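Local atomic coordinates of probable zinc protease (Pseudomonas aeruginosa, PDB entry 4NNZ), a protein that forms one subunit of a heterodimeric zinc protease of the peptidase M16 family and probably takes part in metal-dependent peptide hydrolysis. Residues His179-Glu182 and Ser183-Pro187; Asp197-Ala200 and Asp201-Lys204; Val253-Leu256 and Gly257-Glu260. All coordinates share one frame; numbering follows the deposited sequence.

Contact 1: His179-Glu182 and Ser183-Pro187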
ATOM      1  N   HIS A 179       8.211 -15.489  12.861  1.00 46.30           N
ATOM      2  CA  HIS A 179       8.923 -14.264  12.968  1.00 46.51           C
ATOM      3  C   HIS A 179       8.040 -13.143  13.390  1.00 41.58           C
ATOM      4  O   HIS A 179       8.420 -12.282  14.131  1.00 34.69           O
ATOM      5  CB  HIS A 179       9.572 -13.960  11.652  1.00 52.59           C
ATOM      6  CG  HIS A 179      10.413 -12.741  11.678  1.00 61.77           C
ATOM      7  ND1 HIS A 179      11.660 -12.717  12.247  1.00 70.34           N
ATOM      8  CD2 HIS A 179      10.177 -11.492  11.228  1.00 67.78           C
ATOM      9  CE1 HIS A 179      12.163 -11.507  12.138  1.00 71.40           C
ATOM     10  NE2 HIS A 179      11.282 -10.745  11.521  1.00 72.60           N
ATOM     11  N   TRP A 180       6.847 -13.159  12.851  1.00 40.82           N
ATOM     12  CA  TRP A 180       5.837 -12.213  13.193  1.00 38.31           C
ATOM     13  C   TRP A 180       5.461 -12.389  14.628  1.00 39.31           C
ATOM     14  O   TRP A 180       5.218 -11.438  15.316  1.00 39.28           O
ATOM     15  CB  TRP A 180       4.658 -12.379  12.264  1.00 37.06           C
ATOM     16  CG  TRP A 180       3.746 -11.238  12.174  1.00 35.62           C
ATOM     17  CD1 TRP A 180       2.523 -11.184  12.663  1.00 37.17           C
ATOM     18  CD2 TRP A 180       3.959  -9.997  11.508  1.00 38.86           C
ATOM     19  NE1 TRP A 180       1.949 -10.008  12.394  1.00 37.92           N
ATOM     20  CE2 TRP A 180       2.809  -9.255  11.670  1.00 38.37           C
ATOM     21  CE3 TRP A 180       5.010  -9.446  10.797  1.00 36.79           C
ATOM     22  CZ2 TRP A 180       2.673  -8.003  11.167  1.00 37.22           C
ATOM     23  CZ3 TRP A 180       4.874  -8.224  10.314  1.00 36.31           C
ATOM     24  CH2 TRP A 180       3.713  -7.505  10.487  1.00 38.57           C
ATOM     25  N   TYR A 181       5.398 -13.624  15.076  1.00 39.21           N
ATOM     26  CA  TYR A 181       5.086 -13.874  16.450  1.00 42.10           C
ATOM     27  C   TYR A 181       6.169 -13.322  17.336  1.00 42.28           C
ATOM     28  O   TYR A 181       5.898 -12.668  18.298  1.00 39.94           O
ATOM     29  CB  TYR A 181       4.858 -15.357  16.703  1.00 44.49           C
ATOM     30  CG  TYR A 181       4.851 -15.723  18.147  1.00 46.69           C
ATOM     31  CD1 TYR A 181       6.018 -15.806  18.843  1.00 49.84           C
ATOM     32  CD2 TYR A 181       3.687 -15.965  18.817  1.00 49.54           C
ATOM     33  CE1 TYR A 181       6.041 -16.106  20.170  1.00 50.78           C
ATOM     34  CE2 TYR A 181       3.706 -16.282  20.147  1.00 52.97           C
ATOM     35  CZ  TYR A 181       4.894 -16.350  20.807  1.00 55.02           C
ATOM     36  OH  TYR A 181       4.938 -16.666  22.119  1.00 61.31           O
ATOM     37  N   GLU A 182       7.405 -13.563  16.969  1.00 43.85           N
ATOM     38  CA  GLU A 182       8.527 -13.112  17.737  1.00 50.62           C
ATOM     39  C   GLU A 182       8.584 -11.639  17.840  1.00 44.47           C
ATOM     40  O   GLU A 182       8.962 -11.117  18.850  1.00 43.51           O
ATOM     41  CB  GLU A 182       9.809 -13.531  17.050  1.00 55.86           C
ATOM     42  CG  GLU A 182      10.321 -14.874  17.464  1.00 61.95           C
ATOM     43  CD  GLU A 182      11.316 -15.432  16.486  1.00 69.36           C
ATOM     44  OE1 GLU A 182      11.444 -14.898  15.385  1.00 71.74           O
ATOM     45  OE2 GLU A 182      11.982 -16.410  16.824  1.00 68.68           O
ATOM     46  N   SER A 183       8.335 -10.975  16.738  1.00 41.88           N
ATOM     47  CA  SER A 183       8.431  -9.552  16.690  1.00 44.43           C
ATOM     48  C   SER A 183       7.421  -8.814  17.498  1.00 46.62           C
ATOM     49  O   SER A 183       7.734  -7.838  18.089  1.00 49.48           O
ATOM     50  CB  SER A 183       8.396  -9.085  15.262  1.00 44.26           C
ATOM     51  OG  SER A 183       9.073  -9.998  14.467  1.00 47.63           O
ATOM     52  N   TRP A 184       6.185  -9.249  17.455  1.00 45.31           N
ATOM     53  CA  TRP A 184       5.095  -8.437  17.932  1.00 39.55           C
ATOM     54  C   TRP A 184       4.322  -8.931  19.113  1.00 41.35           C
ATOM     55  O   TRP A 184       3.676  -8.162  19.766  1.00 45.11           O
ATOM     56  CB  TRP A 184       4.119  -8.194  16.812  1.00 35.66           C
ATOM     57  CG  TRP A 184       4.655  -7.497  15.674  1.00 35.05           C
ATOM     58  CD1 TRP A 184       4.873  -8.007  14.472  1.00 35.41           C
ATOM     59  CD2 TRP A 184       4.993  -6.126  15.592  1.00 32.55           C
ATOM     60  NE1 TRP A 184       5.346  -7.066  13.640  1.00 33.76           N
ATOM     61  CE2 TRP A 184       5.423  -5.892  14.317  1.00 30.88           C
ATOM     62  CE3 TRP A 184       4.981  -5.077  16.487  1.00 36.28           C
ATOM     63  CZ2 TRP A 184       5.829  -4.678  13.906  1.00 33.94           C
ATOM     64  CZ3 TRP A 184       5.388  -3.883  16.075  1.00 34.73           C
ATOM     65  CH2 TRP A 184       5.813  -3.685  14.810  1.00 35.44           C
ATOM     66  N   TYR A 185       4.339 -10.217  19.356  1.00 43.89           N
ATOM     67  CA  TYR A 185       3.605 -10.745  20.468  1.00 44.57           C
ATOM     68  C   TYR A 185       4.459 -10.674  21.689  1.00 43.67           C
ATOM     69  O   TYR A 185       5.032 -11.637  22.104  1.00 53.81           O
ATOM     70  CB  TYR A 185       3.185 -12.165  20.182  1.00 47.67           C
ATOM     71  CG  TYR A 185       1.849 -12.270  19.542  1.00 48.80           C
ATOM     72  CD1 TYR A 185       1.584 -11.665  18.339  1.00 50.52           C
ATOM     73  CD2 TYR A 185       0.852 -12.973  20.133  1.00 50.83           C
ATOM     74  CE1 TYR A 185       0.352 -11.753  17.754  1.00 47.80           C
ATOM     75  CE2 TYR A 185      -0.375 -13.068  19.549  1.00 52.98           C
ATOM     76  CZ  TYR A 185      -0.614 -12.453  18.367  1.00 49.33           C
ATOM     77  OH  TYR A 185      -1.831 -12.562  17.819  1.00 48.43           O
ATOM     78  N   ALA A 186       4.571  -9.502  22.240  1.00 41.46           N
ATOM     79  CA  ALA A 186       5.438  -9.309  23.338  1.00 45.37           C
ATOM     80  C   ALA A 186       4.734  -8.516  24.406  1.00 47.88           C
ATOM     81  O   ALA A 186       3.858  -7.743  24.121  1.00 43.36           O
ATOM     82  CB  ALA A 186       6.677  -8.605  22.886  1.00 43.64           C
ATOM     83  N   PRO A 187       5.187  -8.649  25.644  1.00 43.29           N
ATOM     84  CA  PRO A 187       4.530  -8.068  26.802  1.00 40.73           C
ATOM     85  C   PRO A 187       4.461  -6.589  26.708  1.00 41.54           C
ATOM     86  O   PRO A 187       3.506  -6.008  27.115  1.00 44.26           O
ATOM     87  CB  PRO A 187       5.441  -8.466  27.933  1.00 45.19           C
ATOM     88  CG  PRO A 187       6.241  -9.608  27.419  1.00 47.49           C
ATOM     89  CD  PRO A 187       5.868  -9.878  26.015  1.00 43.01           C
TER

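Contact 2: Asp197-Ala200 and Asp201-Lys204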
ATOM      1  N   ASP A 197     -15.868  -9.400  39.013  1.00 52.89           N
ATOM      2  CA  ASP A 197     -15.907  -9.677  40.417  1.00 60.24           C
ATOM      3  C   ASP A 197     -14.529 -10.079  40.884  1.00 60.29           C
ATOM      4  O   ASP A 197     -14.275 -11.218  41.193  1.00 60.89           O
ATOM      5  CB  ASP A 197     -16.883 -10.830  40.607  1.00 65.00           C
ATOM      6  CG  ASP A 197     -17.212 -11.105  42.030  1.00 67.45           C
ATOM      7  OD1 ASP A 197     -17.361 -10.167  42.812  1.00 70.83           O
ATOM      8  OD2 ASP A 197     -17.356 -12.278  42.367  1.00 65.39           O
ATOM      9  N   VAL A 198     -13.624  -9.121  40.926  1.00 63.32           N
ATOM     10  CA  VAL A 198     -12.295  -9.381  41.422  1.00 69.76           C
ATOM     11  C   VAL A 198     -11.763  -8.164  42.099  1.00 71.95           C
ATOM     12  O   VAL A 198     -12.313  -7.100  41.974  1.00 66.37           O
ATOM     13  CB  VAL A 198     -11.281  -9.710  40.332  1.00 69.72           C
ATOM     14  CG1 VAL A 198     -11.519 -11.074  39.753  1.00 70.05           C
ATOM     15  CG2 VAL A 198     -11.290  -8.640  39.278  1.00 74.63           C
ATOM     16  N   THR A 199     -10.644  -8.345  42.774  1.00 71.75           N
ATOM     17  CA  THR A 199      -9.944  -7.279  43.437  1.00 68.94           C
ATOM     18  C   THR A 199      -8.669  -6.986  42.719  1.00 59.94           C
ATOM     19  O   THR A 199      -7.986  -7.860  42.279  1.00 62.22           O
ATOM     20  CB  THR A 199      -9.635  -7.639  44.878  1.00 67.88           C
ATOM     21  OG1 THR A 199      -8.827  -8.807  44.916  1.00 64.90           O
ATOM     22  CG2 THR A 199     -10.893  -7.932  45.577  1.00 72.22           C
ATOM     23  N   ALA A 200      -8.351  -5.721  42.621  1.00 61.41           N
ATOM     24  CA  ALA A 200      -7.251  -5.276  41.817  1.00 61.42           C
ATOM     25  C   ALA A 200      -5.964  -5.857  42.296  1.00 61.36           C
ATOM     26  O   ALA A 200      -5.062  -6.067  41.527  1.00 66.26           O
ATOM     27  CB  ALA A 200      -7.187  -3.773  41.817  1.00 67.40           C
ATOM     28  N   ASP A 201      -5.852  -6.045  43.588  1.00 61.82           N
ATOM     29  CA  ASP A 201      -4.701  -6.705  44.143  1.00 62.36           C
ATOM     30  C   ASP A 201      -4.614  -8.157  43.796  1.00 59.03           C
ATOM     31  O   ASP A 201      -3.555  -8.700  43.605  1.00 56.45           O
ATOM     32  CB  ASP A 201      -4.618  -6.459  45.620  1.00 66.77           C
ATOM     33  CG  ASP A 201      -3.948  -5.175  45.918  1.00 67.99           C
ATOM     34  OD1 ASP A 201      -2.832  -4.969  45.430  1.00 70.75           O
ATOM     35  OD2 ASP A 201      -4.544  -4.350  46.603  1.00 74.96           O
ATOM     36  N   GLU A 202      -5.753  -8.785  43.748  1.00 61.53           N
ATOM     37  CA  GLU A 202      -5.779 -10.148  43.384  1.00 69.55           C
ATOM     38  C   GLU A 202      -5.262 -10.282  41.980  1.00 66.54           C
ATOM     39  O   GLU A 202      -4.451 -11.118  41.718  1.00 61.76           O
ATOM     40  CB  GLU A 202      -7.223 -10.588  43.422  0.50 82.29           C
ATOM     41  CG  GLU A 202      -7.465 -12.066  43.557  0.50 91.66           C
ATOM     42  CD  GLU A 202      -8.810 -12.337  44.170  0.50100.93           C
ATOM     43  OE1 GLU A 202      -8.887 -13.120  45.144  0.50110.28           O
ATOM     44  OE2 GLU A 202      -9.780 -11.736  43.692  0.50101.33           O
ATOM     45  N   VAL A 203      -5.746  -9.460  41.068  1.00 60.61           N
ATOM     46  CA  VAL A 203      -5.311  -9.530  39.684  1.00 60.00           C
ATOM     47  C   VAL A 203      -3.831  -9.210  39.540  1.00 57.95           C
ATOM     48  O   VAL A 203      -3.113  -9.848  38.805  1.00 55.72           O
ATOM     49  CB  VAL A 203      -6.124  -8.576  38.802  1.00 61.91           C
ATOM     50  CG1 VAL A 203      -5.604  -8.581  37.390  1.00 62.15           C
ATOM     51  CG2 VAL A 203      -7.578  -8.937  38.820  1.00 54.48           C
ATOM     52  N   LYS A 204      -3.374  -8.234  40.292  1.00 58.06           N
ATOM     53  CA  LYS A 204      -2.016  -7.803  40.186  1.00 60.25           C
ATOM     54  C   LYS A 204      -1.118  -8.954  40.500  1.00 59.00           C
ATOM     55  O   LYS A 204      -0.121  -9.158  39.862  1.00 57.97           O
ATOM     56  CB  LYS A 204      -1.768  -6.704  41.184  1.00 66.96           C
ATOM     57  CG  LYS A 204      -0.323  -6.294  41.286  1.00 76.41           C
ATOM     58  CD  LYS A 204      -0.192  -4.939  41.969  1.00 84.18           C
ATOM     59  CE  LYS A 204       0.971  -4.121  41.430  1.00 83.90           C
ATOM     60  NZ  LYS A 204       0.713  -2.663  41.437  1.00 79.52           N
TER

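Contact 3: Val253-Leu256 and Gly257-Glu260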
ATOM      1  N   VAL A 253     -10.248  11.554   6.518  1.00 35.68           N
ATOM      2  CA  VAL A 253     -10.420  12.405   7.664  1.00 36.17           C
ATOM      3  C   VAL A 253      -9.529  11.994   8.791  1.00 34.43           C
ATOM      4  O   VAL A 253      -8.931  10.978   8.746  1.00 34.61           O
ATOM      5  CB  VAL A 253     -11.861  12.434   8.176  1.00 34.60           C
ATOM      6  CG1 VAL A 253     -12.744  13.235   7.273  1.00 34.65           C
ATOM      7  CG2 VAL A 253     -12.390  11.049   8.362  1.00 36.69           C
ATOM      8  N   PRO A 254      -9.440  12.806   9.811  1.00 36.20           N
ATOM      9  CA  PRO A 254      -8.727  12.450  11.022  1.00 37.38           C
ATOM     10  C   PRO A 254      -9.491  11.569  11.991  1.00 37.10           C
ATOM     11  O   PRO A 254     -10.663  11.396  11.913  1.00 39.21           O
ATOM     12  CB  PRO A 254      -8.456  13.792  11.656  1.00 34.80           C
ATOM     13  CG  PRO A 254      -9.507  14.654  11.134  1.00 34.51           C
ATOM     14  CD  PRO A 254      -9.700  14.235   9.744  1.00 34.49           C
ATOM     15  N   SER A 255      -8.778  11.045  12.953  1.00 40.86           N
ATOM     16  CA  SER A 255      -9.361  10.339  14.053  1.00 41.18           C
ATOM     17  C   SER A 255      -8.639  10.823  15.279  1.00 42.88           C
ATOM     18  O   SER A 255      -7.728  11.580  15.173  1.00 46.89           O
ATOM     19  CB  SER A 255      -9.276   8.839  13.869  1.00 39.02           C
ATOM     20  OG  SER A 255      -8.116   8.324  14.400  1.00 40.00           O
ATOM     21  N   LEU A 256      -9.069  10.392  16.440  1.00 44.44           N
ATOM     22  CA  LEU A 256      -8.460  10.787  17.682  1.00 45.33           C
ATOM     23  C   LEU A 256      -7.027  10.309  17.779  1.00 44.40           C
ATOM     24  O   LEU A 256      -6.235  10.866  18.475  1.00 47.79           O
ATOM     25  CB  LEU A 256      -9.297  10.330  18.853  1.00 48.13           C
ATOM     26  CG  LEU A 256     -10.639  11.032  18.922  1.00 51.76           C
ATOM     27  CD1 LEU A 256     -11.561  10.373  19.916  1.00 54.57           C
ATOM     28  CD2 LEU A 256     -10.470  12.487  19.267  1.00 52.30           C
ATOM     29  N   GLY A 257      -6.698   9.279  17.047  1.00 44.64           N
ATOM     30  CA  GLY A 257      -5.343   8.816  16.960  1.00 45.24           C
ATOM     31  C   GLY A 257      -4.425   9.823  16.335  1.00 44.21           C
ATOM     32  O   GLY A 257      -3.271   9.865  16.636  1.00 44.60           O
ATOM     33  N   SER A 258      -4.956  10.604  15.419  1.00 43.49           N
ATOM     34  CA  SER A 258      -4.180  11.488  14.597  1.00 41.99           C
ATOM     35  C   SER A 258      -4.498  12.957  14.640  1.00 46.93           C
ATOM     36  O   SER A 258      -3.987  13.691  13.833  1.00 47.73           O
ATOM     37  CB  SER A 258      -4.307  11.034  13.170  1.00 41.79           C
ATOM     38  OG  SER A 258      -5.572  11.315  12.679  1.00 42.12           O
ATOM     39  N   SER A 259      -5.355  13.398  15.534  1.00 51.09           N
ATOM     40  CA  SER A 259      -5.844  14.751  15.438  1.00 51.28           C
ATOM     41  C   SER A 259      -5.380  15.682  16.518  1.00 54.90           C
ATOM     42  O   SER A 259      -5.490  15.401  17.681  1.00 48.97           O
ATOM     43  CB  SER A 259      -7.353  14.787  15.386  1.00 52.42           C
ATOM     44  OG  SER A 259      -7.797  16.116  15.391  1.00 48.91           O
ATOM     45  N   GLU A 260      -4.864  16.839  16.119  1.00 61.48           N
ATOM     46  CA  GLU A 260      -4.522  17.844  17.111  1.00 66.64           C
ATOM     47  C   GLU A 260      -5.780  18.545  17.608  1.00 63.47           C
ATOM     48  O   GLU A 260      -5.825  18.969  18.764  1.00 58.55           O
ATOM     49  CB  GLU A 260      -3.504  18.861  16.602  0.64 69.81           C
ATOM     50  CG  GLU A 260      -3.012  19.791  17.706  0.50 69.50           C
ATOM     51  CD  GLU A 260      -3.755  21.121  17.752  0.50 53.49           C
ATOM     52  OE1 GLU A 260      -3.110  22.161  18.015  0.50 57.62           O
ATOM     53  OE2 GLU A 260      -4.984  21.128  17.529  0.50 51.21           O
TER

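Contact 1: His179-Glu182 and Ser183-Pro187
W184 sets the edge of its pyrrole ring against the face of W180 one helical turn earlier, in an edge-to-face pair with planes at 61° and W184 CD1 3.6 Å above the W180 ring, over its centre. NE1 of W184 comes down over the six-membered half, 3.6 Å from W180 CZ3. The two indoles meet because their first torsions differ: CG of W180 is anti to the backbone N (chi1 -160°), whereas CG of W184 lies beside its own N (chi1 -61°).

Y181 and Y185 repeat the four-residue spacing differently. Here CB of Y185, not its ring, covers one face of Y181, a CH-pi contact 4.3 Å from the ring centroid; the rings are slid apart and barely overlap. Tyrosine suits positions 181 and 185, where the ring packs and the hydroxyl still finds a hydrogen-bond partner. Y185 N donates a hydrogen bond to Y181 O (3.1 Å), the last such bond before the chain leaves helical geometry at Y185.

W180, Y181 and Y185 all pack on L53 of helix 49-56, Y181 OH bonds to R110 O on helix 100-112, and Y185 stacks on Y35 of strand 28-35 and bonds to Y91 of strand 89-96.

Contact 2: Asp197-Ala200 and Asp201-Lys204
V198 and V203 make the close-packed side of this helix start: CG2 of V198 meets CG2 of V203 at 3.8 Å, the two branched side chains crossing at about a right angle. Both are buried, and V203 also rests on V20 of strand 17-22, so compact, branched valines fit where strand, turn and helix converge. Next to them the backbone closes tightly: V203 N lies nearly in line with the T199 C=O bond, 3.0 Å from O (C=O...N angle 165°), and K204 N is bonded to A200 O at the same length.

T199 leads to the more open side. Its OG1 is turned between the backbone N and the carbonyl carbon (chi1 60°), which directs it to E202 N at 3.3 Å, and it makes a weak bond to OE2 of E202 as well. The E202 chain, extended beyond CG, runs back alongside T199, where its negative charge would probably be favoured by the positive end of the helix dipole; its ion pair with R97 is long and weak. D201 is exposed, and K204 leads its amine away to a cation-pi contact with F10.

A200 N is bonded to E22 OE1, while E202 N is capped by T199 OG1. T199 as N-cap, with V198 before it paired to V203 inside the helix, makes the N-cap with hydrophobic staple characteristic of helix beginnings, here joining strand 190-196 to helix 200-211.

Contact 3: Val253-Leu256 and Gly257-Glu260
The flat carbonyl group of S255 receives S258 N from above its plane: the donor stands 58° out of it, 2.9 Å from S255 O, away from the usual in-plane approach. The CB of S259 also comes near this oxygen, at 3.2 Å. The puckered P254 ring touches with its CB corner, 4.0 Å from S259 CB and 3.9 Å from S258 OG; proline's restricted phi suits the extended exit from the strand.

The bond from S258 N to S255 O closes a beta turn with L256 and G257 at its corners, both in helical backbone conformation. An ST turn is built into the same four residues, because S255 OG accepts from G257 N at 3.2 Å. For that, the hydroxyl sits between the backbone N and the carbonyl carbon (chi1 90°). Strand 246-253 is thereby connected to helix 262-276.

S258 makes the reciprocal bond: its OG accepts from S255 N in a nearly straight hydrogen bond, 3.2 Å long with an N-H...O angle of 176°. Serines suit both places, since one short hydroxyl can accept from a backbone N-H and still serve a second partner, G307 O for S255 and D308 OD1 for S258. L256 turns its apolar chain outward from the turn, onto V265 of helix 262-276 and onto F304 and L382. S259 OG is hydrogen-bonded to N261 O, just before the helix, and to E264 OE2 in its first turn.

How the contacts relate
The three contacts follow one another along the chain without touching. Contacts 1 and 2 lie before and after strand 190-196, with centres 27 Å apart and nearest atoms about 13 Å apart. Contact 3 belongs to the other sheet, at the exit of strand 246-253; its centre is 27 Å from that of contact 1 and 34 Å from that of contact 2. Contact 1 packs on helix 49-56, whose sequence carries the inverted HxxEH motif that in M16 peptidases supplies two zinc-binding histidines and the catalytic glutamate, so it probably lies behind the presumed metal site. A bound di(hydroxyethyl)ether lies about 5 Å from G257, and one about 10 Å from the W184 side chain.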